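Local coordinates for protein computational Design of Enzyme (Synthetic construct, PDB 3TP4) that is a computationally designed enzyme on a glycosyl hydrolase-like TIM-barrel scaffold, probably built to carry an activated serine in a catalytic triad, at residues 4-8 against 365-369; 282-286 against 298-302; 380-386 against 461-467. One frame throughout, in Å; residues are numbered along the deposited sequence.

Contact 1 of 3, residues 4-8 against 365-369; sequences ETIAI and TVAAA
Ile-6 and Ala-367 sit at the middle of a short parallel pairing in which residues 4-6, near the N terminus, run beside 366-368, with their axes 35° apart. The backbone bonds alternate as parallel strands require. Ala-367 reaches both residues flanking Thr-5, giving its N-H to Glu-4 O (N to O 2.9 Å) and taking the N-H of Ile-6 on its own O (N to O 3.0 Å). Ala-369 N then bonds to Ile-6 O at 2.9 Å, approaching from above the carbonyl plane. Between these bonds a C-H contact brings Thr-5 CA to 3.2 Å from Ala-367 O.

The apolar contacts lie on the face that bears Ile-6, Val-366 and Ala-368. Ile-6 holds CG1 between its backbone N and carbonyl carbon (chi1 59°), where it meets Val-366 CG2 at 3.6 Å; one side chain lies nearly square across the other. Further along, Ile-8 CG2 rests on Ala-368 CB, also at 3.6 Å.

Helix 15-27 packs beneath this face: Ile-6 and Ile-8 touch Leu-21, Arg-18 NE bonds to Val-366 O, and Ser-22 holds the Glu-4 carboxylate, tying the parallel strand pair onto this helix, which precedes barrel strand 32-37.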
loop_
_atom_site.group_PDB
_atom_site.type_symbol
_atom_site.label_atom_id
_atom_site.label_comp_id
_atom_site.label_asym_id
_atom_site.label_seq_id
_atom_site.Cartn_x
_atom_site.Cartn_y
_atom_site.Cartn_z
ATOM N N GLU A 4 -16.135 17.758 9.813
ATOM C CA GLU A 4 -15.996 16.554 8.999
ATOM C C GLU A 4 -15.442 15.381 9.811
ATOM O O GLU A 4 -14.487 15.538 10.576
ATOM C CB GLU A 4 -15.097 16.838 7.791
ATOM C CG GLU A 4 -15.101 15.748 6.723
ATOM C CD GLU A 4 -14.065 15.985 5.628
ATOM O OE1 GLU A 4 -13.450 17.078 5.602
ATOM O OE2 GLU A 4 -13.863 15.073 4.795
ATOM N N THR A 5 -16.052 14.209 9.640
ATOM C CA THR A 5 -15.605 12.983 10.304
ATOM C C THR A 5 -15.358 11.900 9.259
ATOM O O THR A 5 -16.200 11.673 8.390
ATOM C CB THR A 5 -16.673 12.463 11.288
ATOM O OG1 THR A 5 -17.055 13.514 12.186
ATOM C CG2 THR A 5 -16.143 11.272 12.087
ATOM N N ILE A 6 -14.220 11.221 9.337
ATOM C CA ILE A 6 -13.940 10.176 8.356
ATOM C C ILE A 6 -13.438 8.871 8.955
ATOM O O ILE A 6 -12.814 8.849 10.016
ATOM C CB ILE A 6 -12.935 10.638 7.283
ATOM C CG1 ILE A 6 -11.619 11.057 7.935
ATOM C CG2 ILE A 6 -13.518 11.779 6.459
ATOM C CD1 ILE A 6 -10.521 11.329 6.932
ATOM N N ALA A 7 -13.710 7.785 8.242
ATOM C CA ALA A 7 -13.179 6.482 8.597
ATOM C C ALA A 7 -11.724 6.458 8.187
ATOM O O ALA A 7 -11.399 6.628 7.011
ATOM C CB ALA A 7 -13.945 5.387 7.878
ATOM N N ILE A 8 -10.846 6.275 9.166
ATOM C CA ILE A 8 -9.417 6.216 8.905
ATOM C C ILE A 8 -8.838 5.075 9.721
ATOM O O ILE A 8 -9.216 4.877 10.872
ATOM C CB ILE A 8 -8.718 7.543 9.260
ATOM C CG1 ILE A 8 -7.201 7.406 9.144
ATOM C CG2 ILE A 8 -9.100 7.996 10.660
ATOM C CD1 ILE A 8 -6.434 8.763 9.188
ATOM N N THR A 365 -9.492 20.660 8.956
ATOM C CA THR A 365 -9.916 20.221 10.276
ATOM C C THR A 365 -10.867 19.043 10.108
ATOM O O THR A 365 -11.995 19.202 9.630
ATOM C CB THR A 365 -10.612 21.351 11.055
ATOM O OG1 THR A 365 -9.706 22.453 11.202
ATOM C CG2 THR A 365 -11.029 20.859 12.437
ATOM N N VAL A 366 -10.399 17.861 10.487
ATOM C CA VAL A 366 -11.180 16.645 10.297
ATOM C C VAL A 366 -10.904 15.641 11.411
ATOM O O VAL A 366 -9.749 15.348 11.730
ATOM C CB VAL A 366 -10.900 16.016 8.919
ATOM C CG1 VAL A 366 -9.437 16.131 8.581
ATOM C CG2 VAL A 366 -11.371 14.571 8.878
ATOM N N ALA A 367 -11.975 15.143 12.017
ATOM C CA ALA A 367 -11.853 14.185 13.111
ATOM C C ALA A 367 -12.007 12.750 12.624
ATOM O O ALA A 367 -12.704 12.471 11.642
ATOM C CB ALA A 367 -12.860 14.486 14.213
ATOM N N ALA A 368 -11.335 11.849 13.322
ATOM C CA ALA A 368 -11.414 10.429 13.040
ATOM C C ALA A 368 -12.666 9.803 13.651
ATOM O O ALA A 368 -12.958 9.993 14.832
ATOM C CB ALA A 368 -10.175 9.736 13.573
ATOM N N ALA A 369 -13.410 9.065 12.838
ATOM C CA ALA A 369 -14.418 8.165 13.373
ATOM C C ALA A 369 -13.727 7.234 14.362
ATOM O O ALA A 369 -12.545 6.910 14.198
ATOM C CB ALA A 369 -15.066 7.368 12.255
HETATM O O HOH W 1 -11.625 5.758 12.170
#

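Contact 2 of 3, residues 282-286 against 298-302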
loop_
_atom_site.group_PDB
_atom_site.type_symbol
_atom_site.label_atom_id
_atom_site.label_comp_id
_atom_site.label_asym_id
_atom_site.label_seq_id
_atom_site.Cartn_x
_atom_site.Cartn_y
_atom_site.Cartn_z
ATOM N N ARG A 282 -0.734 2.491 -9.729
ATOM C CA ARG A 282 0.361 2.357 -10.673
ATOM C C ARG A 282 -0.123 2.288 -12.106
ATOM O O ARG A 282 -1.017 1.500 -12.439
ATOM C CB ARG A 282 1.200 1.120 -10.345
ATOM C CG ARG A 282 1.932 1.208 -9.030
ATOM C CD ARG A 282 2.818 -0.021 -8.841
ATOM N NE ARG A 282 4.085 0.100 -9.565
ATOM C CZ ARG A 282 5.067 -0.797 -9.488
ATOM N NH1 ARG A 282 4.919 -1.882 -8.731
ATOM N NH2 ARG A 282 6.193 -0.614 -10.159
ATOM N N PHE A 283 0.472 3.123 -12.949
ATOM C CA PHE A 283 0.168 3.119 -14.370
ATOM C C PHE A 283 1.437 3.396 -15.157
ATOM O O PHE A 283 2.366 4.028 -14.649
ATOM C CB PHE A 283 -0.908 4.163 -14.703
ATOM C CG PHE A 283 -0.362 5.539 -15.028
ATOM C CD1 PHE A 283 0.069 6.392 -14.020
ATOM C CD2 PHE A 283 -0.299 5.979 -16.341
ATOM C CE1 PHE A 283 0.541 7.666 -14.316
ATOM C CE2 PHE A 283 0.188 7.248 -16.650
ATOM C CZ PHE A 283 0.609 8.094 -15.635
ATOM N N GLY A 284 1.475 2.948 -16.408
ATOM C CA GLY A 284 2.617 3.249 -17.260
ATOM C C GLY A 284 2.652 2.407 -18.526
ATOM O O GLY A 284 1.863 1.476 -18.677
ATOM N N VAL A 285 3.550 2.752 -19.443
ATOM C CA VAL A 285 3.782 1.933 -20.629
ATOM C C VAL A 285 4.597 0.696 -20.232
ATOM O O VAL A 285 5.645 0.822 -19.606
ATOM C CB VAL A 285 4.555 2.713 -21.705
ATOM C CG1 VAL A 285 4.931 1.796 -22.866
ATOM C CG2 VAL A 285 3.730 3.913 -22.205
ATOM N N SER A 286 4.114 -0.494 -20.577
ATOM C CA SER A 286 4.853 -1.720 -20.243
ATOM C C SER A 286 6.254 -1.645 -20.820
ATOM O O SER A 286 6.423 -1.428 -22.017
ATOM C CB SER A 286 4.158 -2.963 -20.806
ATOM O OG SER A 286 2.848 -3.106 -20.316
ATOM N N GLN A 298 0.368 8.438 -28.709
ATOM C CA GLN A 298 -0.533 9.215 -27.855
ATOM C C GLN A 298 -1.072 8.420 -26.669
ATOM O O GLN A 298 -2.225 8.586 -26.273
ATOM C CB GLN A 298 -1.687 9.778 -28.686
ATOM C CG GLN A 298 -1.210 10.654 -29.840
ATOM C CD GLN A 298 -2.345 11.383 -30.518
ATOM O OE1 GLN A 298 -3.194 10.773 -31.172
ATOM N NE2 GLN A 298 -2.379 12.702 -30.352
ATOM N N TRP A 299 -0.230 7.564 -26.103
ATOM C CA TRP A 299 -0.673 6.644 -25.064
ATOM C C TRP A 299 -1.158 7.398 -23.820
ATOM O O TRP A 299 -2.218 7.102 -23.293
ATOM C CB TRP A 299 0.452 5.681 -24.706
ATOM C CG TRP A 299 0.021 4.604 -23.765
ATOM C CD1 TRP A 299 -0.494 3.378 -24.098
ATOM C CD2 TRP A 299 0.053 4.655 -22.339
ATOM N NE1 TRP A 299 -0.776 2.660 -22.957
ATOM C CE2 TRP A 299 -0.442 3.419 -21.864
ATOM C CE3 TRP A 299 0.471 5.619 -21.412
ATOM C CZ2 TRP A 299 -0.547 3.127 -20.505
ATOM C CZ3 TRP A 299 0.362 5.324 -20.047
ATOM C CH2 TRP A 299 -0.139 4.089 -19.616
ATOM N N PHE A 300 -0.395 8.397 -23.373
ATOM C CA PHE A 300 -0.778 9.147 -22.175
ATOM C C PHE A 300 -2.111 9.889 -22.322
ATOM O O PHE A 300 -2.992 9.767 -21.476
ATOM C CB PHE A 300 0.329 10.110 -21.746
ATOM C CG PHE A 300 1.589 9.421 -21.285
ATOM C CD1 PHE A 300 1.653 8.829 -20.022
ATOM C CD2 PHE A 300 2.703 9.370 -22.106
ATOM C CE1 PHE A 300 2.812 8.200 -19.587
ATOM C CE2 PHE A 300 3.874 8.749 -21.680
ATOM C CZ PHE A 300 3.930 8.151 -20.423
ATOM N N THR A 301 -2.264 10.668 -23.386
ATOM C CA THR A 301 -3.523 11.388 -23.579
ATOM C C THR A 301 -4.696 10.458 -23.887
ATOM O O THR A 301 -5.826 10.761 -23.544
ATOM C CB THR A 301 -3.419 12.468 -24.669
ATOM O OG1 THR A 301 -2.992 11.865 -25.894
ATOM C CG2 THR A 301 -2.427 13.565 -24.246
ATOM N N LYS A 302 -4.432 9.332 -24.538
ATOM C CA LYS A 302 -5.491 8.349 -24.759
ATOM C C LYS A 302 -5.973 7.726 -23.443
ATOM O O LYS A 302 -7.185 7.567 -23.217
ATOM C CB LYS A 302 -5.023 7.258 -25.723
ATOM C CG LYS A 302 -4.903 7.729 -27.154
ATOM C CD LYS A 302 -4.257 6.667 -28.032
ATOM C CE LYS A 302 -5.048 5.370 -27.997
ATOM N NZ LYS A 302 -4.628 4.442 -29.086
#
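Trp-299 points its indole from the first turn of helix 299-308 at strand 282-285, and the meeting is decided by what lies over one face of the ring and what lies at its rim. Val-285 covers one face. Its CG2 stands over the six-membered ring in a CH-pi contact, 4.0 Å from the centroid and 23° off the ring normal, while the two side chains run alongside in opposite senses. With CG opposite the backbone N (chi1 -173°), the indole is thrown out from the helix to reach the strand.

Phe-283 comes to the rim instead. Its CD2 lies 3.8 Å from Trp-299 CH2, each atom near the plane of the other ring, so these two aromatics meet edge against edge rather than stacking. The same Phe-283 ring turns CE2 to the edge of Phe-300, 4.0 Å from CD1, and there the Phe-283 and Phe-300 side chains come together roughly perpendicular. Within the helix, Trp-299 CE3 lies over a face of Phe-300, making the three rings one continuous cluster. Gly-284 passes beside the indole with its O 3.4 Å from Trp-299 CH2, at an oblique approach. At its extended backbone angles (phi 167°) a side chain would collide with the carbonyl O before it, so the position suits glycine.

The contact is a strand-to-helix step of the TIM barrel, buried and apolar. Strand 282-285 bonds along strand 242-249 and, through Phe-283, to Glu-320 of strand 318-321. Asp-249 accepts the indole NE1-H, while helix 340-348 closes in beside the rings, with Tyr-346 on Phe-283 and Phe-343 edge-to-face with Phe-300.

Contact 3 of 3, residues 380-386 against 461-467; sequences PADGARV and TNEVAAA
Asp-382 sends CG to the far side from its own N (chi1 -170°), which carries OD2 to Glu-463 N, while Asn-462 swings CG opposite its carbonyl carbon (chi1 -76°) and aims ND2 at Pro-380 O. Both join the turn, or the residue before it, to the last strand of the bacterial Ig-like domain. The Asp-382 bond is short and nearly straight (OD2 to Glu-463 N 2.6 Å, 175° at the hydrogen). Asn-462 ND2 lies 2.9 Å from Pro-380 O, which sits in the plane of the Asn-462 amide. A leucine in place of Asn-462 would probably leave Pro-380 O without this donor and the chain at 380-381 less firmly held.

The turn, Ala-381 to Ala-384, is type II with Gly-383 at positive phi, and Gly-383 N bonds to Glu-463 O. Beside it, Val-464 CG1 packs on Pro-380 CG at 3.9 Å, and Trp-433 touches both residues. Further on the chains pair in parallel: Ala-465 N bonds to Ala-384 O (3.0 Å), and Val-386 N to Ala-465 O (2.9 Å). Arg-385, bent at chi3, lays one face of its guanidinium over Ala-465, whose CB lies 3.8 Å from Arg-385 NH1.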
loop_
_atom_site.group_PDB
_atom_site.type_symbol
_atom_site.label_atom_id
_atom_site.label_comp_id
_atom_site.label_asym_id
_atom_site.label_seq_id
_atom_site.Cartn_x
_atom_site.Cartn_y
_atom_site.Cartn_z
ATOM N N PRO A 380 -3.522 -20.033 13.616
ATOM C CA PRO A 380 -3.129 -20.256 12.222
ATOM C C PRO A 380 -3.991 -19.430 11.262
ATOM O O PRO A 380 -5.202 -19.355 11.445
ATOM C CB PRO A 380 -3.401 -21.754 12.027
ATOM C CG PRO A 380 -4.492 -22.059 12.975
ATOM C CD PRO A 380 -4.281 -21.169 14.168
ATOM N N ALA A 381 -3.366 -18.831 10.255
ATOM C CA ALA A 381 -4.076 -17.974 9.306
ATOM C C ALA A 381 -5.106 -18.775 8.505
ATOM O O ALA A 381 -4.954 -19.978 8.327
ATOM C CB ALA A 381 -3.093 -17.315 8.379
ATOM N N ASP A 382 -6.137 -18.097 8.008
ATOM C CA ASP A 382 -7.173 -18.759 7.225
ATOM C C ASP A 382 -6.540 -19.433 6.009
ATOM O O ASP A 382 -5.767 -18.821 5.282
ATOM C CB ASP A 382 -8.258 -17.760 6.795
ATOM C CG ASP A 382 -9.489 -18.449 6.180
ATOM O OD1 ASP A 382 -10.025 -17.954 5.169
ATOM O OD2 ASP A 382 -9.929 -19.481 6.718
ATOM N N GLY A 383 -6.860 -20.704 5.804
ATOM C CA GLY A 383 -6.366 -21.432 4.650
ATOM C C GLY A 383 -4.958 -21.973 4.821
ATOM O O GLY A 383 -4.420 -22.603 3.913
ATOM N N ALA A 384 -4.354 -21.729 5.980
ATOM C CA ALA A 384 -2.994 -22.207 6.238
ATOM C C ALA A 384 -2.982 -23.697 6.602
ATOM O O ALA A 384 -4.034 -24.301 6.791
ATOM C CB ALA A 384 -2.350 -21.392 7.345
ATOM N N ARG A 385 -1.789 -24.277 6.700
ATOM C CA ARG A 385 -1.636 -25.659 7.144
ATOM C C ARG A 385 -0.698 -25.734 8.351
ATOM O O ARG A 385 0.446 -25.290 8.282
ATOM C CB ARG A 385 -1.108 -26.535 6.004
ATOM C CG ARG A 385 -0.906 -27.994 6.386
ATOM C CD ARG A 385 -0.373 -28.809 5.217
ATOM N NE ARG A 385 -1.273 -28.767 4.068
ATOM C CZ ARG A 385 -2.253 -29.640 3.846
ATOM N NH1 ARG A 385 -2.467 -30.635 4.697
ATOM N NH2 ARG A 385 -3.019 -29.515 2.770
ATOM N N VAL A 386 -1.186 -26.297 9.452
ATOM C CA VAL A 386 -0.399 -26.377 10.681
ATOM C C VAL A 386 0.554 -27.574 10.658
ATOM O O VAL A 386 0.139 -28.706 10.403
ATOM C CB VAL A 386 -1.312 -26.448 11.928
ATOM C CG1 VAL A 386 -2.570 -27.239 11.616
ATOM C CG2 VAL A 386 -0.562 -27.053 13.117
ATOM N N THR A 461 -14.008 -16.936 12.067
ATOM C CA THR A 461 -13.679 -18.335 11.803
ATOM C C THR A 461 -12.597 -18.462 10.734
ATOM O O THR A 461 -12.712 -17.886 9.649
ATOM C CB THR A 461 -14.920 -19.130 11.352
ATOM O OG1 THR A 461 -15.896 -19.106 12.391
ATOM C CG2 THR A 461 -14.551 -20.577 11.056
ATOM N N ASN A 462 -11.530 -19.188 11.059
ATOM C CA ASN A 462 -10.524 -19.560 10.076
ATOM C C ASN A 462 -10.656 -21.038 9.733
ATOM O O ASN A 462 -10.897 -21.872 10.610
ATOM C CB ASN A 462 -9.099 -19.298 10.589
ATOM C CG ASN A 462 -8.723 -17.836 10.565
ATOM O OD1 ASN A 462 -9.564 -16.965 10.312
ATOM N ND2 ASN A 462 -7.450 -17.551 10.847
ATOM N N GLU A 463 -10.476 -21.364 8.462
ATOM C CA GLU A 463 -10.503 -22.755 8.023
ATOM C C GLU A 463 -9.085 -23.205 7.693
ATOM O O GLU A 463 -8.431 -22.629 6.832
ATOM C CB GLU A 463 -11.427 -22.911 6.813
ATOM C CG GLU A 463 -11.882 -24.336 6.569
ATOM C CD GLU A 463 -13.209 -24.406 5.838
ATOM O OE1 GLU A 463 -13.632 -23.382 5.254
ATOM O OE2 GLU A 463 -13.833 -25.487 5.854
ATOM N N VAL A 464 -8.592 -24.216 8.397
ATOM C CA VAL A 464 -7.197 -24.615 8.232
ATOM C C VAL A 464 -7.030 -26.125 8.068
ATOM O O VAL A 464 -7.943 -26.894 8.338
ATOM C CB VAL A 464 -6.330 -24.149 9.426
ATOM C CG1 VAL A 464 -6.499 -22.646 9.674
ATOM C CG2 VAL A 464 -6.692 -24.922 10.660
ATOM N N ALA A 465 -5.855 -26.550 7.627
ATOM C CA ALA A 465 -5.596 -27.976 7.481
ATOM C C ALA A 465 -4.526 -28.404 8.466
ATOM O O ALA A 465 -3.659 -27.612 8.820
ATOM C CB ALA A 465 -5.170 -28.293 6.060
ATOM N N ALA A 466 -4.595 -29.648 8.930
ATOM C CA ALA A 466 -3.518 -30.191 9.752
ATOM C C ALA A 466 -2.762 -31.261 8.982
ATOM O O ALA A 466 -3.366 -32.082 8.292
ATOM C CB ALA A 466 -4.052 -30.749 11.060
ATOM N N ALA A 467 -1.438 -31.239 9.097
ATOM C CA ALA A 467 -0.595 -32.202 8.402
ATOM C C ALA A 467 -0.821 -33.614 8.936
ATOM O O ALA A 467 -1.884 -34.209 8.748
ATOM C CB ALA A 467 0.870 -31.808 8.523
#

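How the contacts relate
From the N terminus the chain makes strand 4-6 at once, and its partner 366-368 arrives only after the whole barrel has been built, so contact 1 closes a loop of 356 residues. Contact 2 falls within that span: it closes a short excursion of 11 residues, linking a barrel strand to the helix that follows. Past contact 1 the chain enters the Ig-like domain, where contact 3 shuts a 74-residue loop, holding an early edge strand against the final one. Contact 3 is in series with the others, and no loops cross. None of the three touch; the nearest atoms of contacts 1 and 2 are about 20 Å apart.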